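Side-chain contacts in putative capsular polysaccharide biosynthesis protein (Streptococcus pneumoniae serotype 4, PDB 6EWJ), which probably transfers an amino group to a sugar with the help of pyridoxal phosphate, as an aminotransferase essential to teichoic acid biosynthesis in pneumococcus: residues Ser198-His202 with Ala203-Phe207; Gly274-Gln277 with Leu278-Pro282; Ser297-Gly301 with Ser302-Pro306. All blocks are in the same frame, centred on the assembly; numbering follows the deposited sequence.

Contact 1: Ser198-His202 with Ala203-Phe207; sequences SFSFH and AVKNF
The Phe201 ring carries Phe207 on one face: CE1 of Phe207 stands over its centre, 3.7 Å above the plane. The two side chains run alongside each other and point the same way, but their planes meet at 58°, so the pair is oblique, with the closest carbons, Phe201 CD1 and Phe207 CD1, 3.3 Å apart. The His202 ring has the CB of Ala203 over one face, displaced toward the rim, while CG2 of Val204 comes alongside it, 3.5 Å from His202 ND1.

These residues form the loop that follows strand 196-200 in the large mixed sheet of a PLP-dependent aminotransferase of the DegT/DnrJ/EryC1 family. Lys205 is the predicted attachment point of the cofactor, which is absent here, and Ser200 belongs to the observed pyridoxal phosphate site. A type I beta turn from His202 to Lys205 brings the lysine back over the strand end; it is closed by Lys205 N donating to His202 O at 2.8 Å. The lysine chain then bends at chi2 (65°) and continues extended past Ser200, whose OG lies 3.9 Å from Lys205 CD. That hydroxyl oxygen, anti to the serine N, also accepts from His202 N in an ST turn. His202 and Ala203 pack on Lys263 and Ile36 of the second subunit. At the end of the lysine chain, one water is shared by Ser200 OG, at 2.7 Å, and Lys205 NZ, from which it accepts at 3.1 Å.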
ATOM      1  N   SER A 198      15.618   4.504  -1.642  1.00 17.83           N
ATOM      2  CA  SER A 198      14.279   4.300  -2.236  1.00 17.73           C
ATOM      3  C   SER A 198      14.165   4.856  -3.642  1.00 17.03           C
ATOM      4  O   SER A 198      14.590   5.956  -3.922  1.00 17.07           O
ATOM      5  CB  SER A 198      13.132   4.952  -1.392  1.00 17.87           C
ATOM      6  OG  SER A 198      13.487   6.269  -1.071  1.00 19.80           O
ATOM      7  N   PHE A 199      13.498   4.104  -4.481  1.00 16.77           N
ATOM      8  CA  PHE A 199      13.168   4.474  -5.837  1.00 16.59           C
ATOM      9  C   PHE A 199      11.672   4.508  -6.053  1.00 16.39           C
ATOM     10  O   PHE A 199      10.900   3.810  -5.350  1.00 16.43           O
ATOM     11  CB  PHE A 199      13.748   3.429  -6.802  1.00 17.00           C
ATOM     12  CG  PHE A 199      15.257   3.417  -6.875  1.00 17.34           C
ATOM     13  CD1 PHE A 199      15.931   4.370  -7.606  1.00 17.60           C
ATOM     14  CD2 PHE A 199      16.004   2.403  -6.243  1.00 18.06           C
ATOM     15  CE1 PHE A 199      17.336   4.383  -7.677  1.00 18.15           C
ATOM     16  CE2 PHE A 199      17.398   2.391  -6.318  1.00 18.10           C
ATOM     17  CZ  PHE A 199      18.048   3.367  -7.049  1.00 18.73           C
ATOM     18  N   SER A 200      11.256   5.254  -7.071  1.00 16.35           N
ATOM     19  CA  SER A 200       9.831   5.432  -7.368  1.00 16.29           C
ATOM     20  C   SER A 200       9.647   4.997  -8.812  1.00 16.77           C
ATOM     21  O   SER A 200      10.403   5.415  -9.665  1.00 17.36           O
ATOM     22  CB  SER A 200       9.366   6.882  -7.288  1.00 15.81           C
ATOM     23  OG  SER A 200       8.012   7.015  -7.693  1.00 16.18           O
ATOM     24  N   PHE A 201       8.559   4.265  -9.040  1.00 16.79           N
ATOM     25  CA  PHE A 201       8.110   3.877 -10.359  1.00 17.62           C
ATOM     26  C   PHE A 201       6.705   4.399 -10.598  1.00 17.92           C
ATOM     27  O   PHE A 201       5.905   3.810 -11.356  1.00 17.77           O
ATOM     28  CB  PHE A 201       8.129   2.320 -10.511  1.00 18.05           C
ATOM     29  CG  PHE A 201       9.324   1.641  -9.942  1.00 17.97           C
ATOM     30  CD1 PHE A 201      10.614   2.148 -10.090  1.00 18.87           C
ATOM     31  CD2 PHE A 201       9.184   0.415  -9.351  1.00 18.63           C
ATOM     32  CE1 PHE A 201      11.714   1.469  -9.576  1.00 18.94           C
ATOM     33  CE2 PHE A 201      10.296  -0.303  -8.882  1.00 18.87           C
ATOM     34  CZ  PHE A 201      11.539   0.244  -8.961  1.00 18.99           C
ATOM     35  N   HIS A 202       6.369   5.528  -9.966  1.00 18.43           N
ATOM     36  CA  HIS A 202       5.086   6.191 -10.185  1.00 18.69           C
ATOM     37  C   HIS A 202       4.861   6.534 -11.655  1.00 19.28           C
ATOM     38  O   HIS A 202       5.867   6.700 -12.428  1.00 20.51           O
ATOM     39  CB  HIS A 202       5.003   7.439  -9.292  1.00 18.33           C
ATOM     40  CG  HIS A 202       3.698   8.159  -9.391  1.00 18.63           C
ATOM     41  ND1 HIS A 202       3.496   9.222 -10.248  1.00 19.42           N
ATOM     42  CD2 HIS A 202       2.536   7.986  -8.734  1.00 19.07           C
ATOM     43  CE1 HIS A 202       2.250   9.655 -10.126  1.00 19.67           C
ATOM     44  NE2 HIS A 202       1.637   8.901  -9.231  1.00 19.13           N
ATOM     45  N   ALA A 203       3.592   6.599 -12.074  1.00 19.40           N
ATOM     46  CA  ALA A 203       3.196   6.926 -13.478  1.00 20.23           C
ATOM     47  C   ALA A 203       4.013   8.000 -14.201  1.00 20.87           C
ATOM     48  O   ALA A 203       4.192   7.933 -15.411  1.00 22.37           O
ATOM     49  CB  ALA A 203       1.720   7.286 -13.547  1.00 20.72           C
ATOM     50  N   VAL A 204       4.491   9.007 -13.453  1.00 21.00           N
ATOM     51  CA  VAL A 204       5.147  10.163 -14.010  1.00 21.80           C
ATOM     52  C   VAL A 204       6.694  10.071 -13.959  1.00 22.38           C
ATOM     53  O   VAL A 204       7.366  11.008 -14.388  1.00 22.88           O
ATOM     54  CB  VAL A 204       4.646  11.510 -13.393  1.00 21.76           C
ATOM     55  CG1 VAL A 204       3.118  11.576 -13.379  1.00 22.28           C
ATOM     56  CG2 VAL A 204       5.187  11.787 -11.982  1.00 20.81           C
ATOM     57  N   LYS A 205       7.242   8.949 -13.477  1.00 22.40           N
ATOM     58  CA  LYS A 205       8.695   8.803 -13.304  1.00 22.58           C
ATOM     59  C   LYS A 205       9.382   8.234 -14.569  1.00 22.30           C
ATOM     60  O   LYS A 205       8.683   7.834 -15.533  1.00 22.72           O
ATOM     61  CB  LYS A 205       8.998   7.997 -12.037  1.00 22.24           C
ATOM     62  CG  LYS A 205       9.506   8.848 -10.907  1.00 22.90           C
ATOM     63  CD  LYS A 205       8.442   9.809 -10.438  1.00 22.80           C
ATOM     64  CE  LYS A 205       8.882  10.683  -9.325  1.00 22.93           C
ATOM     65  NZ  LYS A 205       7.784  11.579  -8.920  1.00 23.38           N
ATOM     66  N   ASN A 206      10.721   8.303 -14.644  1.00 21.94           N
ATOM     67  CA  ASN A 206      11.426   7.842 -15.838  1.00 22.37           C
ATOM     68  C   ASN A 206      11.122   6.379 -16.163  1.00 22.13           C
ATOM     69  O   ASN A 206      11.063   5.996 -17.336  1.00 24.11           O
ATOM     70  CB  ASN A 206      12.943   7.916 -15.698  1.00 23.00           C
ATOM     71  CG  ASN A 206      13.501   9.313 -15.870  1.00 23.60           C
ATOM     72  OD1 ASN A 206      12.763  10.297 -15.729  1.00 23.53           O
ATOM     73  ND2 ASN A 206      14.829   9.404 -16.105  1.00 24.02           N
ATOM     74  N   PHE A 207      10.984   5.583 -15.120  1.00 20.92           N
ATOM     75  CA  PHE A 207      10.733   4.117 -15.179  1.00 20.64           C
ATOM     76  C   PHE A 207       9.453   3.960 -14.408  1.00 20.09           C
ATOM     77  O   PHE A 207       9.370   4.381 -13.275  1.00 19.53           O
ATOM     78  CB  PHE A 207      11.938   3.431 -14.484  1.00 20.66           C
ATOM     79  CG  PHE A 207      11.808   1.917 -14.308  1.00 20.66           C
ATOM     80  CD1 PHE A 207      10.994   1.368 -13.303  1.00 20.28           C
ATOM     81  CD2 PHE A 207      12.591   1.062 -15.065  1.00 21.59           C
ATOM     82  CE1 PHE A 207      10.916  -0.018 -13.114  1.00 20.53           C
ATOM     83  CE2 PHE A 207      12.510  -0.297 -14.875  1.00 21.21           C
ATOM     84  CZ  PHE A 207      11.666  -0.846 -13.922  1.00 20.79           C
TER
HETATM   85  O   HOH W   1       7.252   9.438  -6.675  1.00 31.61           O

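Contact 2: Gly274-Gln277 with Leu278-Pro282; sequences GLVQ and LDRYP
Two and a half turns of the long helix 268-299 supply this contact, and its side chains meet at the i to i+3 and i to i+4 spacings of an alpha-helix. Gln277 and Arg280 approach with their polar ends: NE2 of the amide lies 3.5 Å from NH1 of the guanidinium, and the two planes stand 74° apart, so the groups do not stack. Both nitrogens are donors, and their closeness is consistent with a shared acceptor, since Gln277 NE2 hydrogen-bonds and Arg280 NH1 salt-bridges to OE2 of Glu23. Arg280 NH2 forms a second salt bridge, with Asp18. In the arginine chain, chi1 of -68° and an extended chi2 lay Arg280 CD beside Val276 CG1, 4.0 Å away, and the bend at chi3 (71°) then turns the guanidinium toward Gln277.

The backbone beneath is regular. Leu278 N donates to Gly274 O at 2.9 Å, Asp279 N to Leu275 O at 3.2 Å, and Arg280 N to Val276 O at 2.9 Å. The pattern breaks one residue on: although Tyr281 N approaches Gln277 O, the angle is poor, and the nitrogen instead makes a weak bond to Leu278 O. This precedes Pro282, whose nitrogen has no hydrogen to give and where the helix kinks. Asp279 OD1 forms a salt bridge with Arg48.

Helix 21-31 packs against Val276 and helix 40-53 against Leu275 and Leu278, while from the loop after strand 196-200 Phe207 touches Gln277 and Leu278, and Thr208 N bonds to Gln277 OE1.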
ATOM      1  N   GLY A 274       7.473  -3.258 -15.161  1.00 18.36           N
ATOM      2  CA  GLY A 274       8.837  -3.003 -14.768  1.00 18.41           C
ATOM      3  C   GLY A 274       9.864  -3.756 -15.556  1.00 19.38           C
ATOM      4  O   GLY A 274      10.870  -3.192 -15.943  1.00 19.99           O
ATOM      5  N   LEU A 275       9.610  -5.023 -15.852  1.00 20.29           N
ATOM      6  CA  LEU A 275      10.588  -5.842 -16.580  1.00 21.31           C
ATOM      7  C   LEU A 275      10.859  -5.282 -17.979  1.00 22.26           C
ATOM      8  O   LEU A 275      12.011  -5.271 -18.452  1.00 22.52           O
ATOM      9  CB  LEU A 275      10.112  -7.286 -16.684  1.00 22.06           C
ATOM     10  CG  LEU A 275      10.073  -8.098 -15.395  1.00 22.13           C
ATOM     11  CD1 LEU A 275       9.328  -9.418 -15.603  1.00 22.62           C
ATOM     12  CD2 LEU A 275      11.461  -8.374 -14.845  1.00 22.50           C
ATOM     13  N   VAL A 276       9.774  -4.901 -18.650  1.00 22.58           N
ATOM     14  CA  VAL A 276       9.830  -4.362 -20.001  1.00 23.72           C
ATOM     15  C   VAL A 276      10.456  -2.951 -19.982  1.00 23.30           C
ATOM     16  O   VAL A 276      11.321  -2.649 -20.805  1.00 23.90           O
ATOM     17  CB  VAL A 276       8.429  -4.350 -20.668  1.00 24.06           C
ATOM     18  CG1 VAL A 276       8.456  -3.595 -21.997  1.00 25.02           C
ATOM     19  CG2 VAL A 276       7.990  -5.777 -20.924  1.00 24.45           C
ATOM     20  N   GLN A 277      10.015  -2.122 -19.026  1.00 22.68           N
ATOM     21  CA  GLN A 277      10.592  -0.795 -18.824  1.00 22.52           C
ATOM     22  C   GLN A 277      12.116  -0.882 -18.633  1.00 22.72           C
ATOM     23  O   GLN A 277      12.893  -0.062 -19.194  1.00 22.18           O
ATOM     24  CB  GLN A 277       9.943  -0.094 -17.636  1.00 21.84           C
ATOM     25  CG  GLN A 277       8.503   0.339 -17.889  1.00 22.31           C
ATOM     26  CD  GLN A 277       8.371   1.745 -18.450  1.00 22.81           C
ATOM     27  OE1 GLN A 277       8.760   2.711 -17.798  1.00 23.31           O
ATOM     28  NE2 GLN A 277       7.817   1.870 -19.631  1.00 23.85           N
ATOM     29  N   LEU A 278      12.543  -1.892 -17.871  1.00 22.58           N
ATOM     30  CA  LEU A 278      13.944  -2.083 -17.590  1.00 23.39           C
ATOM     31  C   LEU A 278      14.721  -2.468 -18.875  1.00 24.55           C
ATOM     32  O   LEU A 278      15.781  -1.932 -19.098  1.00 24.01           O
ATOM     33  CB  LEU A 278      14.176  -3.057 -16.431  1.00 23.56           C
ATOM     34  CG  LEU A 278      15.633  -3.057 -15.930  1.00 24.78           C
ATOM     35  CD1 LEU A 278      16.072  -1.715 -15.355  1.00 24.46           C
ATOM     36  CD2 LEU A 278      15.788  -4.163 -14.895  1.00 25.15           C
ATOM     37  N   ASP A 279      14.146  -3.299 -19.744  1.00 25.50           N
ATOM     38  CA  ASP A 279      14.749  -3.588 -21.085  1.00 27.36           C
ATOM     39  C   ASP A 279      14.858  -2.309 -21.913  1.00 28.14           C
ATOM     40  O   ASP A 279      15.877  -2.010 -22.529  1.00 28.72           O
ATOM     41  CB  ASP A 279      13.876  -4.546 -21.883  1.00 27.99           C
ATOM     42  CG  ASP A 279      13.835  -5.932 -21.302  1.00 28.10           C
ATOM     43  OD1 ASP A 279      14.622  -6.257 -20.399  1.00 28.26           O
ATOM     44  OD2 ASP A 279      12.987  -6.702 -21.745  1.00 29.06           O
ATOM     45  N   ARG A 280      13.768  -1.540 -21.876  1.00 27.82           N
ATOM     46  CA  ARG A 280      13.685  -0.265 -22.591  1.00 28.01           C
ATOM     47  C   ARG A 280      14.532   0.861 -22.016  1.00 27.15           C
ATOM     48  O   ARG A 280      14.766   1.835 -22.715  1.00 27.37           O
ATOM     49  CB  ARG A 280      12.211   0.199 -22.655  1.00 27.90           C
ATOM     50  CG  ARG A 280      11.365  -0.706 -23.535  1.00 28.64           C
ATOM     51  CD  ARG A 280       9.940  -0.233 -23.554  1.00 28.59           C
ATOM     52  NE  ARG A 280       9.878   1.005 -24.301  1.00 28.62           N
ATOM     53  CZ  ARG A 280       9.016   1.991 -24.104  1.00 28.82           C
ATOM     54  NH1 ARG A 280       8.091   1.947 -23.141  1.00 28.11           N
ATOM     55  NH2 ARG A 280       9.099   3.066 -24.888  1.00 29.81           N
ATOM     56  N   TYR A 281      14.991   0.727 -20.772  1.00 26.19           N
ATOM     57  CA  TYR A 281      15.524   1.858 -20.012  1.00 25.81           C
ATOM     58  C   TYR A 281      16.798   2.556 -20.568  1.00 26.23           C
ATOM     59  O   TYR A 281      16.801   3.771 -20.643  1.00 25.13           O
ATOM     60  CB  TYR A 281      15.692   1.524 -18.526  1.00 24.92           C
ATOM     61  CG  TYR A 281      15.623   2.768 -17.621  1.00 24.36           C
ATOM     62  CD1 TYR A 281      14.566   3.643 -17.709  1.00 23.98           C
ATOM     63  CD2 TYR A 281      16.591   2.988 -16.650  1.00 24.01           C
ATOM     64  CE1 TYR A 281      14.521   4.778 -16.909  1.00 24.38           C
ATOM     65  CE2 TYR A 281      16.569   4.087 -15.846  1.00 23.78           C
ATOM     66  CZ  TYR A 281      15.517   4.983 -15.957  1.00 23.97           C
ATOM     67  OH  TYR A 281      15.478   6.067 -15.154  1.00 23.99           O
ATOM     68  N   PRO A 282      17.850   1.787 -20.980  1.00 28.11           N
ATOM     69  CA  PRO A 282      18.955   2.399 -21.741  1.00 28.97           C
ATOM     70  C   PRO A 282      18.481   3.320 -22.873  1.00 29.54           C
ATOM     71  O   PRO A 282      18.883   4.486 -22.873  1.00 30.33           O
ATOM     72  CB  PRO A 282      19.736   1.178 -22.279  1.00 30.69           C
ATOM     73  CG  PRO A 282      19.477   0.118 -21.266  1.00 29.93           C
ATOM     74  CD  PRO A 282      18.060   0.337 -20.804  1.00 28.61           C
TER

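Contact 3: Ser297-Gly301 with Ser302-Pro306; sequences SGFAG and SRIHP
Phe299, where helix 268-299 runs out into a turn, points its CB toward the returning chain, where it lies 3.7 Å from Ile304 O and 3.9 Å from Ser302 OG. A chi1 of -63° swings the ring to the Ile304 side, and chi2 turns a face to it. Farther out, CG and CD1 each meet Ile304 CG2, which sits over that face at 3.7 Å from the ring centroid and 16° off the normal, a CH-pi contact; CE1 is approached by Ile304 CD1 as well.

The backbone between them is a type II beta turn, Phe299 to Ser302, with Gly301 at positive phi, and it passes the chain from the helix to strand 304-306 at the edge of the small antiparallel sheet. Phe299 O takes Ser302 N at 3.0 Å and Ser302 OG at 2.7 Å, and a water donates to it too, while also donating to Ile304 O. The Ser302 hydroxyl, placed between its own backbone N and carbonyl carbon (chi1 76°), accepts in turn from Ile304 N at 3.1 Å, an ST turn. Phe401 and Lys402 of helix 391-409 also touch Ile304.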
ATOM      1  N   SER A 297      21.468  23.618 -25.042  1.00 32.67           N
ATOM      2  CA  SER A 297      22.026  24.514 -26.099  1.00 34.75           C
ATOM      3  C   SER A 297      21.060  25.655 -26.401  1.00 34.75           C
ATOM      4  O   SER A 297      21.466  26.780 -26.550  1.00 34.56           O
ATOM      5  CB  SER A 297      22.383  23.790 -27.400  1.00 36.58           C
ATOM      6  OG  SER A 297      22.939  22.494 -27.172  1.00 36.66           O
ATOM      7  N   GLY A 298      19.759  25.355 -26.410  1.00 34.59           N
ATOM      8  CA  GLY A 298      18.718  26.377 -26.590  1.00 35.12           C
ATOM      9  C   GLY A 298      18.702  27.521 -25.571  1.00 34.39           C
ATOM     10  O   GLY A 298      18.538  28.681 -25.951  1.00 35.05           O
ATOM     11  N   PHE A 299      18.921  27.196 -24.300  1.00 33.34           N
ATOM     12  CA  PHE A 299      18.899  28.169 -23.212  1.00 33.03           C
ATOM     13  C   PHE A 299      20.249  28.844 -22.926  1.00 33.75           C
ATOM     14  O   PHE A 299      20.290  29.770 -22.142  1.00 34.16           O
ATOM     15  CB  PHE A 299      18.317  27.542 -21.936  1.00 31.98           C
ATOM     16  CG  PHE A 299      16.875  27.113 -22.087  1.00 31.64           C
ATOM     17  CD1 PHE A 299      15.927  27.994 -22.626  1.00 32.30           C
ATOM     18  CD2 PHE A 299      16.461  25.845 -21.705  1.00 30.64           C
ATOM     19  CE1 PHE A 299      14.607  27.604 -22.777  1.00 32.19           C
ATOM     20  CE2 PHE A 299      15.137  25.447 -21.875  1.00 30.39           C
ATOM     21  CZ  PHE A 299      14.220  26.318 -22.410  1.00 31.17           C
ATOM     22  N   ALA A 300      21.323  28.364 -23.550  1.00 34.10           N
ATOM     23  CA  ALA A 300      22.678  28.932 -23.380  1.00 34.18           C
ATOM     24  C   ALA A 300      22.678  30.430 -23.606  1.00 34.60           C
ATOM     25  O   ALA A 300      22.082  30.917 -24.580  1.00 35.53           O
ATOM     26  CB  ALA A 300      23.639  28.267 -24.322  1.00 35.09           C
ATOM     27  N   GLY A 301      23.290  31.176 -22.669  1.00 34.03           N
ATOM     28  CA  GLY A 301      23.365  32.640 -22.763  1.00 34.80           C
ATOM     29  C   GLY A 301      22.075  33.394 -22.443  1.00 34.26           C
ATOM     30  O   GLY A 301      22.077  34.613 -22.453  1.00 34.46           O
ATOM     31  N   SER A 302      20.964  32.696 -22.167  1.00 32.99           N
ATOM     32  CA  SER A 302      19.701  33.376 -21.851  1.00 32.53           C
ATOM     33  C   SER A 302      19.553  33.553 -20.342  1.00 32.11           C
ATOM     34  O   SER A 302      20.363  33.115 -19.544  1.00 31.06           O
ATOM     35  CB  SER A 302      18.516  32.573 -22.406  1.00 32.15           C
ATOM     36  OG  SER A 302      18.225  31.402 -21.620  1.00 30.16           O
ATOM     37  N   ARG A 303      18.448  34.138 -19.942  1.00 33.37           N
ATOM     38  CA  ARG A 303      18.112  34.261 -18.519  1.00 34.07           C
ATOM     39  C   ARG A 303      17.630  32.907 -17.891  1.00 31.71           C
ATOM     40  O   ARG A 303      17.650  32.705 -16.666  1.00 30.94           O
ATOM     41  CB  ARG A 303      17.025  35.318 -18.444  1.00 37.15           C
ATOM     42  CG  ARG A 303      16.911  36.232 -17.239  1.00 40.23           C
ATOM     43  CD  ARG A 303      15.603  37.075 -17.416  1.00 43.82           C
ATOM     44  NE  ARG A 303      15.189  37.110 -18.836  1.00 45.91           N
ATOM     45  CZ  ARG A 303      15.270  38.144 -19.680  1.00 49.26           C
ATOM     46  NH1 ARG A 303      15.686  39.370 -19.309  1.00 52.09           N
ATOM     47  NH2 ARG A 303      14.900  37.963 -20.946  1.00 50.60           N
ATOM     48  N   ILE A 304      17.222  31.985 -18.746  1.00 30.39           N
ATOM     49  CA  ILE A 304      16.753  30.662 -18.310  1.00 28.52           C
ATOM     50  C   ILE A 304      17.968  29.824 -17.942  1.00 27.64           C
ATOM     51  O   ILE A 304      18.758  29.458 -18.826  1.00 28.73           O
ATOM     52  CB  ILE A 304      15.887  30.044 -19.413  1.00 28.85           C
ATOM     53  CG1 ILE A 304      14.600  30.879 -19.561  1.00 29.47           C
ATOM     54  CG2 ILE A 304      15.521  28.587 -19.091  1.00 27.95           C
ATOM     55  CD1 ILE A 304      14.111  30.993 -20.975  1.00 30.61           C
ATOM     56  N   HIS A 305      18.143  29.547 -16.664  1.00 26.12           N
ATOM     57  CA  HIS A 305      19.268  28.743 -16.132  1.00 25.70           C
ATOM     58  C   HIS A 305      18.838  27.351 -15.638  1.00 24.72           C
ATOM     59  O   HIS A 305      18.288  27.205 -14.520  1.00 23.46           O
ATOM     60  CB  HIS A 305      19.944  29.461 -14.950  1.00 25.78           C
ATOM     61  CG  HIS A 305      20.476  30.815 -15.278  1.00 26.94           C
ATOM     62  ND1 HIS A 305      21.013  31.135 -16.504  1.00 28.18           N
ATOM     63  CD2 HIS A 305      20.607  31.924 -14.519  1.00 27.22           C
ATOM     64  CE1 HIS A 305      21.389  32.405 -16.503  1.00 28.58           C
ATOM     65  NE2 HIS A 305      21.183  32.898 -15.307  1.00 27.72           N
ATOM     66  N   PRO A 306      19.115  26.311 -16.430  1.00 24.34           N
ATOM     67  CA  PRO A 306      18.769  24.940 -15.993  1.00 23.52           C
ATOM     68  C   PRO A 306      19.764  24.340 -15.009  1.00 22.83           C
ATOM     69  O   PRO A 306      20.933  24.701 -14.971  1.00 22.06           O
ATOM     70  CB  PRO A 306      18.790  24.141 -17.297  1.00 24.11           C
ATOM     71  CG  PRO A 306      19.708  24.908 -18.192  1.00 25.33           C
ATOM     72  CD  PRO A 306      19.755  26.330 -17.744  1.00 25.31           C
TER
HETATM   73  O   HOH W   2      21.511  28.935 -19.884  1.00 29.40           O

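Contacts 1 and 2 touch: Phe207 of 203-207 lies on Gly274 and Leu278 of the helix, with Phe207 CZ 3.2 Å from Gly274 O, and the centres are about 12 Å apart. Contact 3 shares helix 268-299 with contact 2 yet sits near the helix's far end, its centre about 32 Å away, and it is away from the annotated sites. Contact 2 is largely buried, whereas contacts 1 and 3 are partly so. Contacts 1 and 3 each have an ST turn and a bridging water, but contact 1 pairs oblique aromatics beside the cofactor site with a type I turn, contact 3 a CH-pi contact with a type II turn. In contact 2, charged helix side chains find partners outside the helix.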